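PDB 3BB7: interpain A from Prevotella intermedia, which probably acts as a papain-like cysteine peptidase of family C10, here in proenzyme form with its inhibitor-like prosegment still attached. Local coordinates for residues A[195-198]-A[203-206]; A[11-16]-A[53-58]; A[159-164]-A[217-222]; A[97-102]-A[172-177]; A[79-84]-A[237-242]. The protein carries 1 engineered substitution. All coordinates share one frame; numbering follows the deposited sequence.

Contact 1 (A[195-198]-A[203-206]); sequences MQYG and GSGA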
# COMPACT_ATOMS: atom_id res chain seq x y z
N MET A 195 12.76 -9.11 -2.70
CA MET A 195 11.62 -9.85 -2.18
C MET A 195 12.01 -11.23 -1.67
O MET A 195 12.81 -11.93 -2.31
CB MET A 195 10.57 -10.01 -3.30
CG MET A 195 9.17 -10.48 -2.86
SD MET A 195 8.33 -9.36 -1.70
CE MET A 195 7.97 -7.97 -2.77
N GLN A 196 11.38 -11.63 -0.56
CA GLN A 196 11.49 -12.98 0.00
C GLN A 196 10.15 -13.61 -0.37
O GLN A 196 9.14 -13.42 0.30
CB GLN A 196 11.66 -12.91 1.51
CG GLN A 196 13.03 -12.30 1.87
CD GLN A 196 13.32 -12.29 3.34
OE1 GLN A 196 13.85 -11.30 3.87
NE2 GLN A 196 12.99 -13.39 4.02
N TYR A 197 10.16 -14.39 -1.45
CA TYR A 197 8.91 -14.85 -2.04
C TYR A 197 8.31 -16.00 -1.25
O TYR A 197 9.02 -16.84 -0.66
CB TYR A 197 9.15 -15.29 -3.47
CG TYR A 197 9.18 -14.13 -4.44
CD1 TYR A 197 10.39 -13.69 -4.98
CD2 TYR A 197 8.02 -13.47 -4.82
CE1 TYR A 197 10.45 -12.59 -5.88
CE2 TYR A 197 8.05 -12.39 -5.72
CZ TYR A 197 9.27 -11.97 -6.27
OH TYR A 197 9.28 -10.90 -7.12
N GLY A 198 6.98 -16.08 -1.28
CA GLY A 198 6.29 -17.21 -0.64
C GLY A 198 5.00 -17.49 -1.37
O GLY A 198 4.55 -16.68 -2.18
N GLY A 203 2.83 -15.66 1.95
CA GLY A 203 3.09 -14.30 1.53
C GLY A 203 4.53 -14.07 1.12
O GLY A 203 5.43 -14.89 1.40
N SER A 204 4.75 -12.93 0.48
CA SER A 204 6.07 -12.53 -0.01
C SER A 204 6.42 -11.20 0.63
O SER A 204 5.66 -10.23 0.56
CB SER A 204 6.03 -12.42 -1.54
OG SER A 204 5.72 -13.69 -2.09
N GLY A 205 7.58 -11.14 1.29
CA GLY A 205 7.92 -9.98 2.15
C GLY A 205 9.15 -9.22 1.69
O GLY A 205 10.11 -9.82 1.24
N ALA A 206 9.12 -7.91 1.84
CA ALA A 206 10.26 -7.06 1.51
C ALA A 206 10.35 -5.89 2.48
O ALA A 206 9.32 -5.44 3.03
CB ALA A 206 10.15 -6.53 0.08
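Q196 and G205 face each other as an antiparallel hydrogen-bonded pair, with both backbone bonds made: Q196 N reaches G205 O at 2.9 Å, and G205 N reaches Q196 O at 2.9 Å. One residue further on, S204 takes over the pairing with its side chain. Its OG, anti to its own carbonyl carbon (chi1 -62°), accepts a hydrogen bond from G198 N, 2.8 Å and fairly straight (159°). A CA-H...O contact from S204 CA to Q196 O, 3.2 Å, fills the step between. This is a single beta bridge within the loop joining helices 176-192 and 208-218, in the catalytic domain of a clan CA peptidase. On one side of it the M195 chain, bent at chi2 and chi3, curls over S204 and G205, with M195 SD 3.5 Å from G205 O. The sulfur also packs on A206 CB, while M195 CG sits 3.5 Å above the centre of the Y197 ring and also touches S204 CB. On the other side the exposed Q196 chain runs along G205 O and on to A144 and Y207. In the second shell, S204 OG also hydrogen-bonds I113 O, and G198 has a backbone bond to I113. M195 and A206 rest on A118 and V117 of helix 116-128. The M195 side chain comes within about 7 Å of the side chain of A116, an engineered residue at the predicted nucleophile position.

Contact 2 (A[11-16]-A[53-58]); sequences HTYTVF and WWLKAI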
# COMPACT_ATOMS: atom_id res chain seq x y z
N HIS A 11 -14.53 -4.39 20.20
CA HIS A 11 -14.67 -3.47 21.34
C HIS A 11 -14.23 -2.04 21.02
O HIS A 11 -14.56 -1.11 21.78
CB HIS A 11 -13.93 -3.99 22.57
CG HIS A 11 -14.45 -5.30 23.08
ND1 HIS A 11 -15.68 -5.80 22.71
CD2 HIS A 11 -13.92 -6.20 23.94
CE1 HIS A 11 -15.88 -6.96 23.30
NE2 HIS A 11 -14.82 -7.23 24.05
N THR A 12 -13.53 -1.85 19.90
CA THR A 12 -12.99 -0.54 19.55
C THR A 12 -13.56 0.07 18.28
O THR A 12 -13.51 1.29 18.11
CB THR A 12 -11.47 -0.57 19.38
OG1 THR A 12 -11.14 -1.60 18.45
CG2 THR A 12 -10.76 -0.85 20.71
N TYR A 13 -14.06 -0.76 17.38
CA TYR A 13 -14.63 -0.26 16.12
C TYR A 13 -15.75 -1.15 15.62
O TYR A 13 -15.83 -2.32 15.98
CB TYR A 13 -13.57 -0.10 15.02
CG TYR A 13 -12.94 -1.40 14.58
CD1 TYR A 13 -13.60 -2.28 13.70
CD2 TYR A 13 -11.67 -1.79 15.06
CE1 TYR A 13 -13.04 -3.50 13.33
CE2 TYR A 13 -11.09 -3.00 14.67
CZ TYR A 13 -11.78 -3.86 13.81
OH TYR A 13 -11.21 -5.05 13.45
N THR A 14 -16.59 -0.56 14.77
CA THR A 14 -17.73 -1.26 14.18
C THR A 14 -17.69 -0.92 12.69
O THR A 14 -17.44 0.25 12.32
CB THR A 14 -19.06 -0.77 14.79
OG1 THR A 14 -19.02 -0.96 16.22
CG2 THR A 14 -20.26 -1.53 14.25
N VAL A 15 -17.87 -1.94 11.85
CA VAL A 15 -17.99 -1.73 10.42
C VAL A 15 -19.49 -1.63 10.14
O VAL A 15 -20.27 -2.55 10.48
CB VAL A 15 -17.33 -2.88 9.62
CG1 VAL A 15 -17.64 -2.77 8.15
CG2 VAL A 15 -15.82 -2.89 9.87
N PHE A 16 -19.92 -0.52 9.55
CA PHE A 16 -21.33 -0.36 9.23
C PHE A 16 -21.49 -0.25 7.72
O PHE A 16 -20.81 0.57 7.10
CB PHE A 16 -21.86 0.95 9.80
CG PHE A 16 -22.17 0.93 11.28
CD1 PHE A 16 -21.30 1.51 12.19
CD2 PHE A 16 -23.38 0.42 11.76
CE1 PHE A 16 -21.59 1.53 13.56
CE2 PHE A 16 -23.67 0.45 13.13
CZ PHE A 16 -22.78 1.00 14.02
N TRP A 53 -3.86 -5.15 8.90
CA TRP A 53 -2.88 -4.40 9.70
C TRP A 53 -3.51 -3.11 10.22
O TRP A 53 -3.42 -2.79 11.42
CB TRP A 53 -1.61 -4.06 8.91
CG TRP A 53 -0.80 -3.05 9.64
CD1 TRP A 53 0.05 -3.26 10.72
CD2 TRP A 53 -0.81 -1.63 9.43
NE1 TRP A 53 0.59 -2.06 11.13
CE2 TRP A 53 0.06 -1.05 10.38
CE3 TRP A 53 -1.47 -0.81 8.51
CZ2 TRP A 53 0.25 0.34 10.47
CZ3 TRP A 53 -1.28 0.58 8.58
CH2 TRP A 53 -0.41 1.14 9.56
N TRP A 54 -4.16 -2.37 9.33
CA TRP A 54 -4.73 -1.07 9.69
C TRP A 54 -5.75 -1.24 10.83
O TRP A 54 -5.75 -0.47 11.79
CB TRP A 54 -5.38 -0.42 8.46
CG TRP A 54 -5.96 0.92 8.78
CD1 TRP A 54 -5.29 2.12 8.86
CD2 TRP A 54 -7.34 1.20 9.05
NE1 TRP A 54 -6.17 3.13 9.21
CE2 TRP A 54 -7.44 2.60 9.30
CE3 TRP A 54 -8.50 0.41 9.10
CZ2 TRP A 54 -8.65 3.20 9.66
CZ3 TRP A 54 -9.70 1.02 9.43
CH2 TRP A 54 -9.76 2.40 9.69
N LEU A 55 -6.60 -2.25 10.75
CA LEU A 55 -7.57 -2.50 11.83
C LEU A 55 -6.86 -2.79 13.16
O LEU A 55 -7.30 -2.33 14.22
CB LEU A 55 -8.51 -3.65 11.47
CG LEU A 55 -9.51 -3.37 10.34
CD1 LEU A 55 -10.25 -4.68 9.99
CD2 LEU A 55 -10.52 -2.28 10.69
N LYS A 56 -5.81 -3.60 13.11
CA LYS A 56 -5.04 -3.92 14.34
C LYS A 56 -4.38 -2.66 14.94
O LYS A 56 -4.41 -2.44 16.16
CB LYS A 56 -4.01 -5.01 14.04
CG LYS A 56 -4.64 -6.38 13.77
CD LYS A 56 -3.60 -7.49 13.73
CE LYS A 56 -4.25 -8.85 14.00
NZ LYS A 56 -3.25 -9.94 14.32
N ALA A 57 -3.81 -1.83 14.07
CA ALA A 57 -3.19 -0.56 14.47
C ALA A 57 -4.24 0.42 15.07
O ALA A 57 -3.98 1.05 16.10
CB ALA A 57 -2.51 0.07 13.26
N ILE A 58 -5.42 0.48 14.46
CA ILE A 58 -6.52 1.30 15.01
C ILE A 58 -6.90 0.81 16.41
O ILE A 58 -6.99 1.61 17.35
CB ILE A 58 -7.72 1.25 14.04
CG1 ILE A 58 -7.45 2.09 12.77
CG2 ILE A 58 -9.04 1.66 14.71
CD1 ILE A 58 -7.47 3.62 12.96
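Y13 has an extended backbone (phi -149°, psi 159°) near the start of the strand that includes residues 14-16, and it turns its side chain toward L55 and I58, neighbours about one turn apart on helix 49-68. The phenol ring does nearly all the touching. With CG held between the backbone N and the carbonyl carbon (chi1 64°), the ring is swung off the chain and laid against the helix, where it meets the L55 side chain at about a right angle. One methyl group of L55 covers one face: CD2 stands 4.0 Å from the centroid of the Y13 ring, displaced toward the hydroxyl end, and is closest to Y13 CZ at 3.7 Å. The other branch reaches further along, L55 CD1 lying 3.6 Å from Y13 OH, and L55 CB comes equally near that oxygen. The whole leucine end lies on one side of the ring plane, CD2 over the ring and CD1 and CB by the hydroxyl end. At the inner end Y13 CD2 has a looser apolar contact with I58 CG2, 4.4 Å away; no hydrogen bond crosses between the segments. Beside this apolar contact T12 OG1 bonds D59 OD2, a second tie to the helix, and Y13 also touches V25 of strand 23-26. On other sides of the helix, the W53 ring stacks on H267, the predicted catalytic proton acceptor, and W54 NE1 bonds K295 O. The whole is a helix packed against an antiparallel sheet in the Spi-inhibitor-like prosegment, an arrangement consistent with a zymogen whose prosegment obstructs the active site.

Contact 3 (A[159-164]-A[217-222]); sequences TTYDWA and TYFGFT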
# COMPACT_ATOMS: atom_id res chain seq x y z
N THR A 159 14.54 -4.30 -20.55
CA THR A 159 13.09 -4.37 -20.52
C THR A 159 12.49 -3.00 -20.79
O THR A 159 12.78 -2.04 -20.06
CB THR A 159 12.59 -4.92 -19.17
OG1 THR A 159 13.04 -6.25 -19.04
CG2 THR A 159 11.05 -4.93 -19.11
N THR A 160 11.67 -2.90 -21.84
CA THR A 160 10.87 -1.72 -22.09
C THR A 160 9.49 -2.00 -21.51
O THR A 160 8.72 -2.77 -22.09
CB THR A 160 10.79 -1.43 -23.61
OG1 THR A 160 12.12 -1.24 -24.11
CG2 THR A 160 9.98 -0.18 -23.87
N TYR A 161 9.17 -1.40 -20.37
CA TYR A 161 7.89 -1.68 -19.69
C TYR A 161 6.72 -1.35 -20.60
O TYR A 161 6.67 -0.31 -21.25
CB TYR A 161 7.81 -0.99 -18.31
CG TYR A 161 8.92 -1.50 -17.45
CD1 TYR A 161 10.06 -0.74 -17.25
CD2 TYR A 161 8.88 -2.80 -16.90
CE1 TYR A 161 11.15 -1.26 -16.53
CE2 TYR A 161 9.93 -3.31 -16.17
CZ TYR A 161 11.09 -2.54 -16.00
OH TYR A 161 12.18 -3.08 -15.31
N ASP A 162 5.77 -2.27 -20.70
CA ASP A 162 4.70 -2.15 -21.69
C ASP A 162 3.52 -1.37 -21.10
O ASP A 162 2.43 -1.93 -20.87
CB ASP A 162 4.31 -3.53 -22.18
CG ASP A 162 3.37 -3.50 -23.39
OD1 ASP A 162 2.92 -4.60 -23.78
OD2 ASP A 162 3.09 -2.41 -23.96
N TRP A 163 3.74 -0.09 -20.84
CA TRP A 163 2.73 0.76 -20.19
C TRP A 163 1.37 0.76 -20.89
O TRP A 163 0.34 0.79 -20.24
CB TRP A 163 3.23 2.20 -20.04
CG TRP A 163 4.54 2.28 -19.31
CD1 TRP A 163 5.75 2.63 -19.81
CD2 TRP A 163 4.78 1.87 -17.95
NE1 TRP A 163 6.71 2.58 -18.83
CE2 TRP A 163 6.15 2.07 -17.68
CE3 TRP A 163 3.96 1.38 -16.93
CZ2 TRP A 163 6.72 1.81 -16.42
CZ3 TRP A 163 4.52 1.10 -15.67
CH2 TRP A 163 5.90 1.29 -15.44
N ALA A 164 1.39 0.70 -22.22
CA ALA A 164 0.13 0.75 -22.99
C ALA A 164 -0.75 -0.47 -22.77
O ALA A 164 -1.95 -0.39 -23.08
CB ALA A 164 0.41 0.95 -24.50
N THR A 217 18.39 2.15 -8.05
CA THR A 217 19.39 1.42 -8.81
C THR A 217 18.88 0.80 -10.09
O THR A 217 19.56 0.90 -11.14
CB THR A 217 20.06 0.38 -7.93
OG1 THR A 217 20.81 1.09 -6.93
CG2 THR A 217 21.03 -0.50 -8.70
N TYR A 218 17.75 0.10 -10.00
CA TYR A 218 17.24 -0.68 -11.13
C TYR A 218 16.20 0.08 -11.95
O TYR A 218 16.01 -0.22 -13.11
CB TYR A 218 16.66 -2.02 -10.65
CG TYR A 218 17.69 -2.84 -9.92
CD1 TYR A 218 17.55 -3.14 -8.58
CD2 TYR A 218 18.82 -3.33 -10.59
CE1 TYR A 218 18.50 -3.87 -7.89
CE2 TYR A 218 19.76 -4.11 -9.94
CZ TYR A 218 19.62 -4.36 -8.57
OH TYR A 218 20.57 -5.09 -7.89
N PHE A 219 15.55 1.07 -11.35
CA PHE A 219 14.54 1.83 -12.09
C PHE A 219 14.94 3.27 -12.38
O PHE A 219 14.25 3.97 -13.14
CB PHE A 219 13.19 1.80 -11.39
CG PHE A 219 12.51 0.45 -11.42
CD1 PHE A 219 12.55 -0.38 -10.31
CD2 PHE A 219 11.79 0.03 -12.54
CE1 PHE A 219 11.90 -1.63 -10.30
CE2 PHE A 219 11.12 -1.21 -12.55
CZ PHE A 219 11.16 -2.04 -11.43
N GLY A 220 16.03 3.72 -11.76
CA GLY A 220 16.58 5.04 -12.01
C GLY A 220 15.84 6.21 -11.38
O GLY A 220 15.97 7.35 -11.84
N PHE A 221 15.08 5.95 -10.32
CA PHE A 221 14.46 7.03 -9.56
C PHE A 221 15.47 7.64 -8.61
O PHE A 221 15.61 7.21 -7.45
CB PHE A 221 13.24 6.54 -8.76
CG PHE A 221 12.07 6.18 -9.62
CD1 PHE A 221 11.27 7.17 -10.19
CD2 PHE A 221 11.80 4.85 -9.91
CE1 PHE A 221 10.14 6.83 -11.00
CE2 PHE A 221 10.72 4.48 -10.73
CZ PHE A 221 9.87 5.47 -11.26
N THR A 222 16.20 8.63 -9.14
CA THR A 222 17.32 9.22 -8.42
C THR A 222 16.95 9.66 -7.00
O THR A 222 17.77 9.51 -6.08
CB THR A 222 17.87 10.40 -9.22
OG1 THR A 222 16.89 11.43 -9.31
CG2 THR A 222 18.19 9.96 -10.58
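Y161 reaches F219 with the outer end of its ring. Its CB lies 3.4 Å above the plane of the W163 ring, toward its rim. CG stands beside the backbone N (chi1 -60°), which directs the ring toward F219, and T159 CG2 covers one ring face from 3.5 Å above the plane. On the far rim, Y161 CE1 is 4.0 Å from F219 CE2, and Y161 CZ closes to 3.7 Å from the same carbon. At the tip Y161 OH comes within 3.5 Å of F219 CE2, a van der Waals contact. The Y161 hydroxyl has its polar partner elsewhere, in a hydrogen bond to H188 ND1 of helix 176-192. The two rings meet obliquely, their planes at 38° and their centroids 5.7 Å apart. F219 also meets F156 edge-to-face and touches L125 and A192, so the pair is buried where the loop before helix 176-192 and the end of helix 208-218 converge on helices 176-192 and 116-128.

Contact 4 (A[97-102]-A[172-177]); sequences QMPYNK and GNYTEA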
# COMPACT_ATOMS: atom_id res chain seq x y z
N GLN A 97 -2.04 -12.01 -6.86
CA GLN A 97 -2.18 -13.34 -7.47
C GLN A 97 -2.36 -13.26 -9.00
O GLN A 97 -1.78 -12.36 -9.63
CB GLN A 97 -3.20 -14.20 -6.72
CG GLN A 97 -2.77 -14.37 -5.28
CD GLN A 97 -3.60 -15.35 -4.53
OE1 GLN A 97 -4.64 -14.99 -3.98
NE2 GLN A 97 -3.15 -16.59 -4.50
N MET A 98 -3.08 -14.19 -9.63
CA MET A 98 -3.12 -14.14 -11.10
C MET A 98 -3.88 -12.93 -11.63
O MET A 98 -4.91 -12.57 -11.07
CB MET A 98 -3.65 -15.46 -11.69
CG MET A 98 -2.65 -16.58 -11.53
SD MET A 98 -1.19 -16.43 -12.60
CE MET A 98 -1.94 -16.60 -14.23
N PRO A 99 -3.39 -12.31 -12.71
CA PRO A 99 -2.20 -12.63 -13.48
C PRO A 99 -0.92 -11.92 -13.02
O PRO A 99 0.14 -12.08 -13.64
CB PRO A 99 -2.55 -12.13 -14.88
CG PRO A 99 -3.41 -10.90 -14.58
CD PRO A 99 -4.16 -11.20 -13.31
N TYR A 100 -1.02 -11.13 -11.95
CA TYR A 100 0.11 -10.34 -11.46
C TYR A 100 1.33 -11.19 -11.19
O TYR A 100 2.46 -10.73 -11.39
CB TYR A 100 -0.30 -9.61 -10.19
CG TYR A 100 -1.63 -8.86 -10.38
CD1 TYR A 100 -2.82 -9.32 -9.78
CD2 TYR A 100 -1.70 -7.72 -11.20
CE1 TYR A 100 -4.05 -8.63 -10.00
CE2 TYR A 100 -2.91 -7.04 -11.39
CZ TYR A 100 -4.07 -7.52 -10.81
OH TYR A 100 -5.21 -6.78 -11.03
N ASN A 101 1.09 -12.42 -10.70
CA ASN A 101 2.18 -13.34 -10.34
C ASN A 101 2.50 -14.37 -11.42
O ASN A 101 3.20 -15.35 -11.12
CB ASN A 101 1.86 -14.05 -9.02
CG ASN A 101 0.68 -15.04 -9.14
OD1 ASN A 101 -0.06 -14.98 -10.12
ND2 ASN A 101 0.52 -15.95 -8.16
N LYS A 102 2.02 -14.17 -12.64
CA LYS A 102 2.16 -15.17 -13.74
C LYS A 102 3.58 -15.63 -13.97
O LYS A 102 3.82 -16.79 -14.34
CB LYS A 102 1.59 -14.57 -15.06
CG LYS A 102 1.60 -15.43 -16.31
CD LYS A 102 0.80 -14.76 -17.43
CE LYS A 102 1.17 -15.36 -18.75
NZ LYS A 102 0.33 -14.82 -19.85
N GLY A 172 -11.60 -9.39 -14.34
CA GLY A 172 -12.47 -10.03 -15.30
C GLY A 172 -11.64 -10.39 -16.51
O GLY A 172 -10.70 -11.21 -16.42
N ASN A 173 -11.95 -9.74 -17.62
CA ASN A 173 -11.35 -10.09 -18.90
C ASN A 173 -10.03 -9.36 -19.11
O ASN A 173 -9.87 -8.22 -18.65
CB ASN A 173 -12.33 -9.81 -20.03
CG ASN A 173 -13.56 -10.71 -19.96
OD1 ASN A 173 -13.58 -11.69 -19.18
ND2 ASN A 173 -14.58 -10.39 -20.73
N TYR A 174 -9.09 -10.03 -19.79
CA TYR A 174 -7.82 -9.41 -20.20
C TYR A 174 -7.12 -10.31 -21.22
O TYR A 174 -7.41 -11.51 -21.28
CB TYR A 174 -6.91 -9.18 -18.99
CG TYR A 174 -6.61 -10.41 -18.14
CD1 TYR A 174 -5.58 -11.28 -18.49
CD2 TYR A 174 -7.33 -10.67 -16.96
CE1 TYR A 174 -5.30 -12.40 -17.69
CE2 TYR A 174 -7.06 -11.78 -16.16
CZ TYR A 174 -6.04 -12.63 -16.54
OH TYR A 174 -5.73 -13.73 -15.76
N THR A 175 -6.20 -9.73 -21.99
CA THR A 175 -5.45 -10.44 -23.01
C THR A 175 -4.13 -10.94 -22.43
O THR A 175 -3.68 -10.45 -21.39
CB THR A 175 -5.07 -9.54 -24.20
OG1 THR A 175 -4.12 -8.56 -23.77
CG2 THR A 175 -6.30 -8.85 -24.83
N GLU A 176 -3.49 -11.86 -23.13
CA GLU A 176 -2.19 -12.34 -22.66
C GLU A 176 -1.17 -11.21 -22.63
O GLU A 176 -0.36 -11.16 -21.71
CB GLU A 176 -1.67 -13.47 -23.53
CG GLU A 176 -0.41 -14.11 -22.94
CD GLU A 176 -0.00 -15.37 -23.63
OE1 GLU A 176 -0.25 -16.46 -23.04
OE2 GLU A 176 0.53 -15.29 -24.74
N ALA A 177 -1.19 -10.32 -23.63
CA ALA A 177 -0.24 -9.20 -23.62
C ALA A 177 -0.47 -8.27 -22.42
O ALA A 177 0.48 -7.76 -21.82
CB ALA A 177 -0.30 -8.42 -24.93
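Y174 meets P99 because its CG is tucked between the backbone N and the carbonyl carbon (chi1 55°), which directs the ring to the 97-102 loop. K102 and E176 instead send CG anti to the backbone N (chi1 -179° and -172°) and run on extended, which brings K102 NZ to the middle of the glutamate chain. P99 follows a cis peptide bond and opens a type I turn ending at K102, which places pyrrolidine ring and lysine on the same segment facing residues 174-176. The proline lies over one face of the phenol: P99 CG is 4.1 Å from the centroid of the Y174 ring, shifted toward the hydroxyl, and 3.7 Å from Y174 CZ. P99 CB follows at 3.7 Å from Y174 OH. Beyond this CH-pi contact, K102 NZ comes up across the glutamate chain, at about a right angle, 3.3 Å from E176 CG, and forms a long salt bridge of 3.6 Å to E176 OE1. E176 opens helix 176-192 right after T175, whose side chain caps a backbone N; T175 N bonds E178 OE2, completing the exchange of a capping box. Y174 also meets Y170 edge-to-face. K102 NZ also makes a weak hydrogen bond to N180 OD1. The chemistry is thus mainly apolar, a proline against an aromatic face, while the charge pair, long and near the surface, probably adds only modestly.

Contact 5 (A[79-84]-A[237-242]); sequences PSKYAA and WMDIVF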
# COMPACT_ATOMS: atom_id res chain seq x y z
N PRO A 79 -5.05 24.60 4.14
CA PRO A 79 -5.18 25.00 2.74
C PRO A 79 -4.35 26.22 2.36
O PRO A 79 -4.30 26.58 1.18
CB PRO A 79 -6.69 25.26 2.58
CG PRO A 79 -7.16 25.58 3.92
CD PRO A 79 -6.31 24.83 4.88
N SER A 80 -3.71 26.87 3.34
CA SER A 80 -2.77 27.95 3.04
C SER A 80 -1.39 27.41 2.69
O SER A 80 -0.55 28.15 2.17
CB SER A 80 -2.68 28.95 4.21
OG SER A 80 -1.87 28.45 5.26
N LYS A 81 -1.15 26.13 2.98
CA LYS A 81 0.14 25.46 2.75
C LYS A 81 0.09 24.37 1.65
O LYS A 81 1.13 24.08 1.02
CB LYS A 81 0.64 24.79 4.05
CG LYS A 81 1.11 25.72 5.19
CD LYS A 81 1.91 24.93 6.29
CE LYS A 81 1.00 24.29 7.36
NZ LYS A 81 1.57 23.10 8.13
N TYR A 82 -1.07 23.76 1.46
CA TYR A 82 -1.23 22.58 0.57
C TYR A 82 -2.50 22.68 -0.23
O TYR A 82 -3.35 23.52 0.08
CB TYR A 82 -1.38 21.31 1.41
CG TYR A 82 -0.42 21.20 2.56
CD1 TYR A 82 0.92 21.00 2.33
CD2 TYR A 82 -0.88 21.27 3.86
CE1 TYR A 82 1.82 20.89 3.42
CE2 TYR A 82 -0.03 21.15 4.93
CZ TYR A 82 1.31 20.97 4.71
OH TYR A 82 2.12 20.85 5.83
N ALA A 83 -2.68 21.78 -1.20
CA ALA A 83 -3.98 21.63 -1.80
C ALA A 83 -5.04 21.38 -0.75
O ALA A 83 -4.82 20.67 0.26
CB ALA A 83 -3.97 20.50 -2.84
N ALA A 84 -6.22 21.95 -0.97
CA ALA A 84 -7.29 21.72 -0.01
C ALA A 84 -7.62 20.24 0.16
O ALA A 84 -7.95 19.79 1.26
CB ALA A 84 -8.53 22.48 -0.40
N TRP A 237 4.98 14.18 10.07
CA TRP A 237 4.69 13.09 9.14
C TRP A 237 3.50 13.45 8.21
O TRP A 237 3.58 13.27 6.99
CB TRP A 237 4.35 11.85 9.96
CG TRP A 237 4.22 10.58 9.20
CD1 TRP A 237 3.06 9.90 8.94
CD2 TRP A 237 5.28 9.82 8.60
NE1 TRP A 237 3.33 8.75 8.24
CE2 TRP A 237 4.69 8.67 8.03
CE3 TRP A 237 6.67 9.98 8.53
CZ2 TRP A 237 5.44 7.68 7.38
CZ3 TRP A 237 7.41 9.01 7.89
CH2 TRP A 237 6.80 7.87 7.32
N MET A 238 2.42 14.01 8.78
CA MET A 238 1.28 14.31 7.94
C MET A 238 1.62 15.45 7.00
O MET A 238 1.17 15.46 5.87
CB MET A 238 0.05 14.66 8.77
CG MET A 238 -0.52 13.49 9.54
SD MET A 238 -0.72 11.97 8.60
CE MET A 238 -1.84 12.44 7.27
N ASP A 239 2.48 16.38 7.40
CA ASP A 239 2.89 17.43 6.44
C ASP A 239 3.65 16.86 5.23
O ASP A 239 3.50 17.37 4.11
CB ASP A 239 3.68 18.52 7.16
CG ASP A 239 2.77 19.51 7.91
OD1 ASP A 239 3.31 20.35 8.67
OD2 ASP A 239 1.51 19.45 7.75
N ILE A 240 4.44 15.81 5.44
CA ILE A 240 5.09 15.15 4.31
C ILE A 240 4.03 14.56 3.40
O ILE A 240 4.09 14.72 2.17
CB ILE A 240 6.08 14.05 4.78
CG1 ILE A 240 7.25 14.71 5.51
CG2 ILE A 240 6.56 13.24 3.59
CD1 ILE A 240 8.14 13.71 6.23
N VAL A 241 3.07 13.83 3.97
CA VAL A 241 1.98 13.26 3.17
C VAL A 241 1.24 14.34 2.37
O VAL A 241 1.08 14.22 1.13
CB VAL A 241 1.00 12.46 4.03
CG1 VAL A 241 -0.19 11.98 3.18
CG2 VAL A 241 1.74 11.24 4.68
N PHE A 242 0.81 15.41 3.03
CA PHE A 242 0.07 16.47 2.31
C PHE A 242 0.89 17.14 1.23
O PHE A 242 0.39 17.42 0.14
CB PHE A 242 -0.51 17.51 3.25
CG PHE A 242 -1.41 16.96 4.32
CD1 PHE A 242 -2.33 15.93 4.06
CD2 PHE A 242 -1.35 17.51 5.61
CE1 PHE A 242 -3.17 15.44 5.09
CE2 PHE A 242 -2.18 17.05 6.64
CZ PHE A 242 -3.10 16.02 6.38
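Y82, in an extended backbone (phi -139°, psi 171°), runs past a turn of helix 234-246, its CA 6.5 Å from the CA of F242, the closest CA pair of the two segments. The Y82 ring is held between two aliphatic carbons. F242 CB stands over the centre of one face, 3.7 Å from the centroid of the Y82 ring and nearly on its normal, a close CH-pi contact; K81 CB covers the opposite face. The F242 ring itself leads off to one side, its centroid 5.6 Å from that of Y82 and the planes 55° apart, so the two aromatics meet obliquely. The helix that carries F242 and D239 packs on strands 225-228 and 312-315 at one edge of the large antiparallel sheet, through W237 and I240, while the segment of residues 79-84 belongs to the long connection between helices 49-68 and 116-128. At the far end of the phenol, D239 brings its carboxylate up from one turn earlier in the helix. The Y82 hydroxyl is modelled too near this group for their exact geometry to be trusted. The exposed K81 chain bends at chi3 and approaches the same carboxylate at about a right angle, making a salt bridge from K81 NZ to D239 OD1 of 3.3 Å. Just beyond the tyrosine, A83 N hydrogen-bonds T246 OG1 in the same helix, and A83 O bonds the hydroxyl of Y274, whose ring in turn meets that of F242.

How the contacts relate
Contact 2 closes first along the chain, within the inhibitor-like prosegment. Contact 5 then spans a long loop from the connecting segment to helix 234-246, enclosing contacts 1, 3 and 4. Contacts 3 and 4 cross in sequence, their nearest atoms about 4 Å apart, and contact 1 nests inside contact 3; all three involve or adjoin helices 116-128, 176-192 and 208-218 in the catalytic part. Contact 5 lies on the other side of the chain's centre from contacts 1 and 4, with centres about 33 Å and 37 Å away. Prosegment strands and catalytic strands share one antiparallel sheet, so the prosegment is joined to the catalytic part through it, strand 35-39 pairing with 292-294.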